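Local coordinates for lipoprotein (Colwellia psychrerythraea, PDB 3O0Y) that is of unknown function but, as a putative lipoprotein of a family grouped with the zinc metallopeptidase clan, may have peptidase-like or lipid-binding roles, at residues D490-G493 / D494-R497; V480-L484 / G485-N489. All coordinates share one frame; numbering follows the deposited sequence.

Contact 1: residues D490-G493 / D494-R497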
ATOM      1  N   ASP A 490      -2.276  26.785  14.427  1.00  6.55           N
ATOM      2  CA  ASP A 490      -1.254  26.104  13.637  1.00  6.05           C
ATOM      3  C   ASP A 490      -1.426  26.262  12.136  1.00  6.54           C
ATOM      4  O   ASP A 490      -1.662  25.288  11.407  1.00  7.33           O
ATOM      5  CB  ASP A 490      -1.107  24.638  14.048  1.00  5.49           C
ATOM      6  CG  ASP A 490       0.095  23.919  13.406  1.00  9.44           C
ATOM      7  OD1 ASP A 490       1.015  24.550  12.830  1.00  8.78           O
ATOM      8  OD2 ASP A 490       0.128  22.665  13.503  1.00  9.97           O
ATOM      9  N   PRO A 491      -1.311  27.509  11.651  1.00  4.91           N
ATOM     10  CA  PRO A 491      -1.540  27.754  10.221  1.00  5.51           C
ATOM     11  C   PRO A 491      -0.548  27.081   9.299  1.00  5.60           C
ATOM     12  O   PRO A 491      -0.933  26.628   8.199  1.00  5.95           O
ATOM     13  CB  PRO A 491      -1.408  29.294  10.088  1.00  7.11           C
ATOM     14  CG  PRO A 491      -0.657  29.726  11.320  1.00  7.91           C
ATOM     15  CD  PRO A 491      -1.097  28.769  12.399  1.00  6.43           C
ATOM     16  N   PHE A 492       0.680  26.925   9.731  1.00  4.52           N
ATOM     17  CA  PHE A 492       1.656  26.246   8.857  1.00  5.52           C
ATOM     18  C   PHE A 492       1.430  24.755   8.788  1.00  5.21           C
ATOM     19  O   PHE A 492       1.554  24.176   7.705  1.00  5.67           O
ATOM     20  CB  PHE A 492       3.076  26.636   9.203  1.00  6.49           C
ATOM     21  CG  PHE A 492       3.344  28.114   9.002  1.00  5.11           C
ATOM     22  CD1 PHE A 492       3.503  28.629   7.773  1.00  8.23           C
ATOM     23  CD2 PHE A 492       3.362  28.978  10.076  1.00  5.60           C
ATOM     24  CE1 PHE A 492       3.758  29.983   7.563  1.00  8.15           C
ATOM     25  CE2 PHE A 492       3.578  30.349   9.887  1.00  8.55           C
ATOM     26  CZ  PHE A 492       3.759  30.849   8.622  1.00  8.37           C
ATOM     27  N   GLY A 493       1.049  24.120   9.905  1.00  6.40           N
ATOM     28  CA  GLY A 493       0.634  22.708   9.831  1.00  6.27           C
ATOM     29  C   GLY A 493      -0.558  22.505   8.934  1.00  6.27           C
ATOM     30  O   GLY A 493      -0.668  21.519   8.224  1.00  6.40           O
ATOM     31  N   ASP A 494      -1.492  23.464   8.955  1.00  5.27           N
ATOM     32  CA  ASP A 494      -2.636  23.418   8.066  1.00  5.51           C
ATOM     33  C   ASP A 494      -2.210  23.482   6.628  1.00  5.39           C
ATOM     34  O   ASP A 494      -2.675  22.731   5.792  1.00  4.64           O
ATOM     35  CB  ASP A 494      -3.601  24.572   8.404  1.00  6.66           C
ATOM     36  CG  ASP A 494      -4.959  24.428   7.770  1.00  9.23           C
ATOM     37  OD1 ASP A 494      -5.419  23.288   7.512  1.00  9.34           O
ATOM     38  OD2 ASP A 494      -5.631  25.508   7.569  1.00 10.25           O
ATOM     39  N   LEU A 495      -1.282  24.348   6.325  1.00  5.58           N
ATOM     40  CA  LEU A 495      -0.685  24.327   4.983  1.00  5.98           C
ATOM     41  C   LEU A 495      -0.023  23.043   4.600  1.00  7.27           C
ATOM     42  O   LEU A 495      -0.131  22.623   3.427  1.00  7.37           O
ATOM     43  CB  LEU A 495       0.304  25.496   4.824  1.00  5.95           C
ATOM     44  CG  LEU A 495      -0.241  26.917   4.710  1.00  6.66           C
ATOM     45  CD1 LEU A 495       0.852  28.006   4.883  1.00  5.37           C
ATOM     46  CD2 LEU A 495      -0.952  27.096   3.306  1.00  5.84           C
ATOM     47  N   GLY A 496       0.600  22.377   5.561  1.00  7.17           N
ATOM     48  CA  GLY A 496       1.132  21.054   5.308  1.00  6.66           C
ATOM     49  C   GLY A 496       0.029  20.011   4.966  1.00  6.75           C
ATOM     50  O   GLY A 496       0.213  19.190   4.046  1.00  7.01           O
ATOM     51  N   ARG A 497      -1.092  20.066   5.681  1.00  6.66           N
ATOM     52  CA  ARG A 497      -2.220  19.251   5.357  1.00  5.55           C
ATOM     53  C   ARG A 497      -2.731  19.525   3.962  1.00  4.35           C
ATOM     54  O   ARG A 497      -2.926  18.581   3.187  1.00  7.09           O
ATOM     55  CB  ARG A 497      -3.373  19.453   6.310  1.00  6.25           C
ATOM     56  CG  ARG A 497      -4.650  18.792   5.944  1.00  8.19           C
ATOM     57  CD  ARG A 497      -5.749  19.238   6.947  1.00  8.91           C
ATOM     58  NE  ARG A 497      -6.154  20.618   6.754  1.00  8.04           N
ATOM     59  CZ  ARG A 497      -7.196  21.044   6.025  1.00  8.50           C
ATOM     60  NH1 ARG A 497      -7.931  20.240   5.357  1.00 11.64           N
ATOM     61  NH2 ARG A 497      -7.598  22.305   6.085  1.00  8.83           N
TER
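Four successive backbone bonds join Asp490-Gly493 to Asp494-Arg497 in the i to i+4 pattern of an alpha-helix, starting with Asp494 N on Asp490 O at 3.1 Å and ending with Arg497 N on Gly493 O. Asp490 stands just before the first turn, and its OD1 accepts from Gly493 N at 3.0 Å, a donor lying well above the carboxylate plane. Its other oxygen, OD2, forms a salt bridge with Lys433. Gly493 suits this cap, since a CB there would run into Asp490 OD2. One turn on, Arg497 takes hold of Asp494 side-on: NE and NH2 both donate to the single oxygen OD1, at 2.9 and 2.8 Å, and that oxygen lies nearly in the guanidinium plane. NH2 uses the syn lone pair of OD1, whereas NE comes in almost in line with its C-O bond. With CG of Asp494 set opposite the backbone N (chi1 -166°) and the arginine chain bent at chi3 (72°), acid and base meet beside the helix. Replacing Asp494 by an alanine would probably leave the buried Arg497 without this carboxylate mate and its guanidinium freer to turn. On another flank, Phe492 and Leu495 run side by side, CD1 of the ring 4.0 Å from CD1 of the leucine; Leu495 also packs on helix 302-326, and Phe492 has a cation-pi contact with Arg346. Together these features illustrate a helix N-terminus with an Asp N-cap, followed by an i to i+3 salt bridge, here opening helix 491-515.

Contact 2: residues V480-L484 / G485-N489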
ATOM      1  N   VAL A 480     -10.731  15.347   8.433  1.00  6.71           N
ATOM      2  CA  VAL A 480     -11.428  15.245   9.700  1.00  6.34           C
ATOM      3  C   VAL A 480     -10.548  15.734  10.866  1.00  6.73           C
ATOM      4  O   VAL A 480     -11.062  16.346  11.790  1.00  5.86           O
ATOM      5  CB  VAL A 480     -11.881  13.797  10.014  1.00  8.27           C
ATOM      6  CG1 VAL A 480     -12.522  13.742  11.488  1.00 13.35           C
ATOM      7  CG2 VAL A 480     -12.981  13.413   9.058  1.00 15.95           C
ATOM      8  N   ALA A 481      -9.221  15.448  10.856  1.00  6.50           N
ATOM      9  CA  ALA A 481      -8.352  15.915  11.941  1.00  7.03           C
ATOM     10  C   ALA A 481      -8.428  17.458  12.019  1.00  5.34           C
ATOM     11  O   ALA A 481      -8.462  18.020  13.115  1.00  6.24           O
ATOM     12  CB  ALA A 481      -6.926  15.441  11.691  1.00  7.31           C
ATOM     13  N   TYR A 482      -8.453  18.138  10.873  1.00  6.01           N
ATOM     14  CA  TYR A 482      -8.670  19.608  10.835  1.00  5.45           C
ATOM     15  C   TYR A 482     -10.008  20.006  11.447  1.00  5.66           C
ATOM     16  O   TYR A 482     -10.092  20.888  12.326  1.00  4.99           O
ATOM     17  CB  TYR A 482      -8.516  20.171   9.396  1.00  5.45           C
ATOM     18  CG  TYR A 482      -8.860  21.639   9.337  1.00  3.70           C
ATOM     19  CD1 TYR A 482      -7.909  22.611   9.645  1.00  6.59           C
ATOM     20  CD2 TYR A 482     -10.163  22.057   9.174  1.00  4.98           C
ATOM     21  CE1 TYR A 482      -8.220  23.965   9.711  1.00  5.11           C
ATOM     22  CE2 TYR A 482     -10.468  23.389   9.149  1.00  7.67           C
ATOM     23  CZ  TYR A 482      -9.528  24.359   9.496  1.00  8.84           C
ATOM     24  OH  TYR A 482      -9.892  25.684   9.649  1.00  9.04           O
ATOM     25  N   GLU A 483     -11.071  19.322  11.030  1.00  5.76           N
ATOM     26  CA  GLU A 483     -12.428  19.585  11.574  1.00  6.80           C
ATOM     27  C   GLU A 483     -12.589  19.300  13.043  1.00  6.56           C
ATOM     28  O   GLU A 483     -13.493  19.823  13.629  1.00  6.05           O
ATOM     29  CB  GLU A 483     -13.477  18.811  10.768  1.00  7.44           C
ATOM     30  CG  GLU A 483     -13.566  19.207   9.301  1.00  8.55           C
ATOM     31  CD  GLU A 483     -14.412  18.214   8.463  1.00 10.83           C
ATOM     32  OE1 GLU A 483     -14.840  17.104   8.967  1.00 12.07           O
ATOM     33  OE2 GLU A 483     -14.562  18.513   7.258  1.00 12.07           O
ATOM     34  N   LEU A 484     -11.679  18.525  13.621  1.00  7.81           N
ATOM     35  CA  LEU A 484     -11.642  18.253  15.066  1.00  6.24           C
ATOM     36  C   LEU A 484     -10.749  19.246  15.792  1.00  7.67           C
ATOM     37  O   LEU A 484     -10.610  19.162  17.003  1.00  8.75           O
ATOM     38  CB  LEU A 484     -11.085  16.848  15.294  1.00  8.52           C
ATOM     39  CG  LEU A 484     -12.047  15.689  15.101  1.00  9.95           C
ATOM     40  CD1 LEU A 484     -11.240  14.378  15.066  1.00 13.84           C
ATOM     41  CD2 LEU A 484     -13.090  15.711  16.210  1.00 11.17           C
ATOM     42  N   GLY A 485     -10.105  20.169  15.059  1.00  6.91           N
ATOM     43  CA  GLY A 485      -9.308  21.245  15.673  1.00  9.04           C
ATOM     44  C   GLY A 485      -7.881  20.909  15.931  1.00  8.13           C
ATOM     45  O   GLY A 485      -7.239  21.653  16.652  1.00 10.04           O
ATOM     46  N   MET A 486      -7.307  19.938  15.181  1.00  5.14           N
ATOM     47  CA  MET A 486      -5.919  19.603  15.402  1.00  5.47           C
ATOM     48  C   MET A 486      -4.931  20.692  14.895  1.00  6.38           C
ATOM     49  O   MET A 486      -3.738  20.613  15.199  1.00  9.31           O
ATOM     50  CB  MET A 486      -5.587  18.264  14.776  1.00  5.49           C
ATOM     51  CG  MET A 486      -6.257  17.103  15.482  1.00  8.84           C
ATOM     52  SD  MET A 486      -5.827  16.954  17.329  1.00  8.29           S
ATOM     53  CE  MET A 486      -7.338  17.380  17.717  1.00  8.70           C
ATOM     54  N   TYR A 487      -5.404  21.641  14.062  1.00  5.21           N
ATOM     55  CA  TYR A 487      -4.594  22.744  13.611  1.00  6.13           C
ATOM     56  C   TYR A 487      -4.943  24.090  14.238  1.00  7.62           C
ATOM     57  O   TYR A 487      -4.551  25.140  13.727  1.00  7.52           O
ATOM     58  CB  TYR A 487      -4.605  22.789  12.074  1.00  6.94           C
ATOM     59  CG  TYR A 487      -4.074  21.507  11.459  1.00  6.23           C
ATOM     60  CD1 TYR A 487      -2.704  21.307  11.316  1.00  4.55           C
ATOM     61  CD2 TYR A 487      -4.922  20.511  11.051  1.00  6.38           C
ATOM     62  CE1 TYR A 487      -2.222  20.179  10.796  1.00  6.80           C
ATOM     63  CE2 TYR A 487      -4.439  19.336  10.550  1.00  6.20           C
ATOM     64  CZ  TYR A 487      -3.069  19.196  10.378  1.00  7.63           C
ATOM     65  OH  TYR A 487      -2.576  18.026   9.837  1.00  7.55           O
ATOM     66  N   GLU A 488      -5.625  24.049  15.359  1.00  6.74           N
ATOM     67  CA  GLU A 488      -5.831  25.262  16.140  1.00  9.44           C
ATOM     68  C   GLU A 488      -4.467  25.936  16.397  1.00  9.00           C
ATOM     69  O   GLU A 488      -3.522  25.305  16.867  1.00  6.46           O
ATOM     70  CB  GLU A 488      -6.572  24.900  17.445  1.00 13.25           C
ATOM     71  CG  GLU A 488      -6.741  26.117  18.355  1.00 21.12           C
ATOM     72  CD  GLU A 488      -7.244  25.777  19.815  1.00 36.06           C
ATOM     73  OE1 GLU A 488      -7.640  26.744  20.513  1.00 44.58           O
ATOM     74  OE2 GLU A 488      -7.212  24.586  20.271  1.00 40.61           O
ATOM     75  N   ASN A 489      -4.366  27.236  16.114  1.00  9.63           N
ATOM     76  CA  ASN A 489      -3.133  27.968  16.398  1.00 10.60           C
ATOM     77  C   ASN A 489      -1.970  27.351  15.594  1.00  8.60           C
ATOM     78  O   ASN A 489      -0.830  27.388  16.035  1.00  9.73           O
ATOM     79  CB  ASN A 489      -2.841  28.070  17.886  1.00 11.89           C
ATOM     80  CG  ASN A 489      -4.003  28.757  18.643  1.00 17.00           C
ATOM     81  OD1 ASN A 489      -4.717  29.554  18.059  1.00 26.01           O
ATOM     82  ND2 ASN A 489      -4.255  28.341  19.885  1.00 30.27           N
TER
HETATM   83  O   HOH W   1      -7.960  22.621  13.157  1.00  4.83           O
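The rings of Tyr482 and Tyr487 meet near their rims, without stacking: CD2 of Tyr487 comes to 3.9 Å from CD1 of Tyr482, at the edge of that ring, while Tyr482 CA lies in the plane of the Tyr487 ring, at its edge. NH2 of the Arg497 guanidinium lies over one face of the Tyr482 ring. The two side chains cross at a slant, CG of Tyr482 being anti to its backbone N (chi1 175°) and CG of Tyr487 anti to its carbonyl carbon (chi1 -59°). The backbone beneath them is a Schellman motif, a common way to end an alpha-helix, here helix 467-483. Met486 N reaches back to Ala481 O at 3.0 Å, and Gly485 N bonds to Tyr482 O at 2.8 Å from well above the carbonyl plane. Gly485 has positive phi (89°), where a CB would collide with Leu484 O. A type I turn from Gly485 to Glu488 then redirects the chain. Met486 contributes to the apolar side of the motif, its CG resting 4.2 Å from Ala481 CB and its bent chain bringing CE near Leu484 CB; Tyr437 of helix 432-439 touches both Ala481 and Met486. Glu483 turns elsewhere, forming a salt bridge with Arg567. Where the helix end gives way to the turn, one water joins the two segments, donating to Tyr482 O at 2.9 Å and accepting from Tyr487 N at 2.9 Å.

Overall arrangement
Following the chain from its N terminus, contact 2 comes first, ending helix 467-483 and turning the backbone into a short connection; contact 1 follows directly and starts helix 491-515. The two are in series, neither nested nor crossed, and each closes only a local turn. Their centres are only about 10 Å apart, as the connection folds the new helix back on the old one. Tyr487 CE1 lies 3.3 Å from Gly493 O, and Tyr482 CD1 lies 3.3 Å from Asp494 OD1, with Arg497 packing on both tyrosines. Lys433 adds a further tie, bonding Met486 O as well as Asp490, and thereby joins helix 432-439 to the connection.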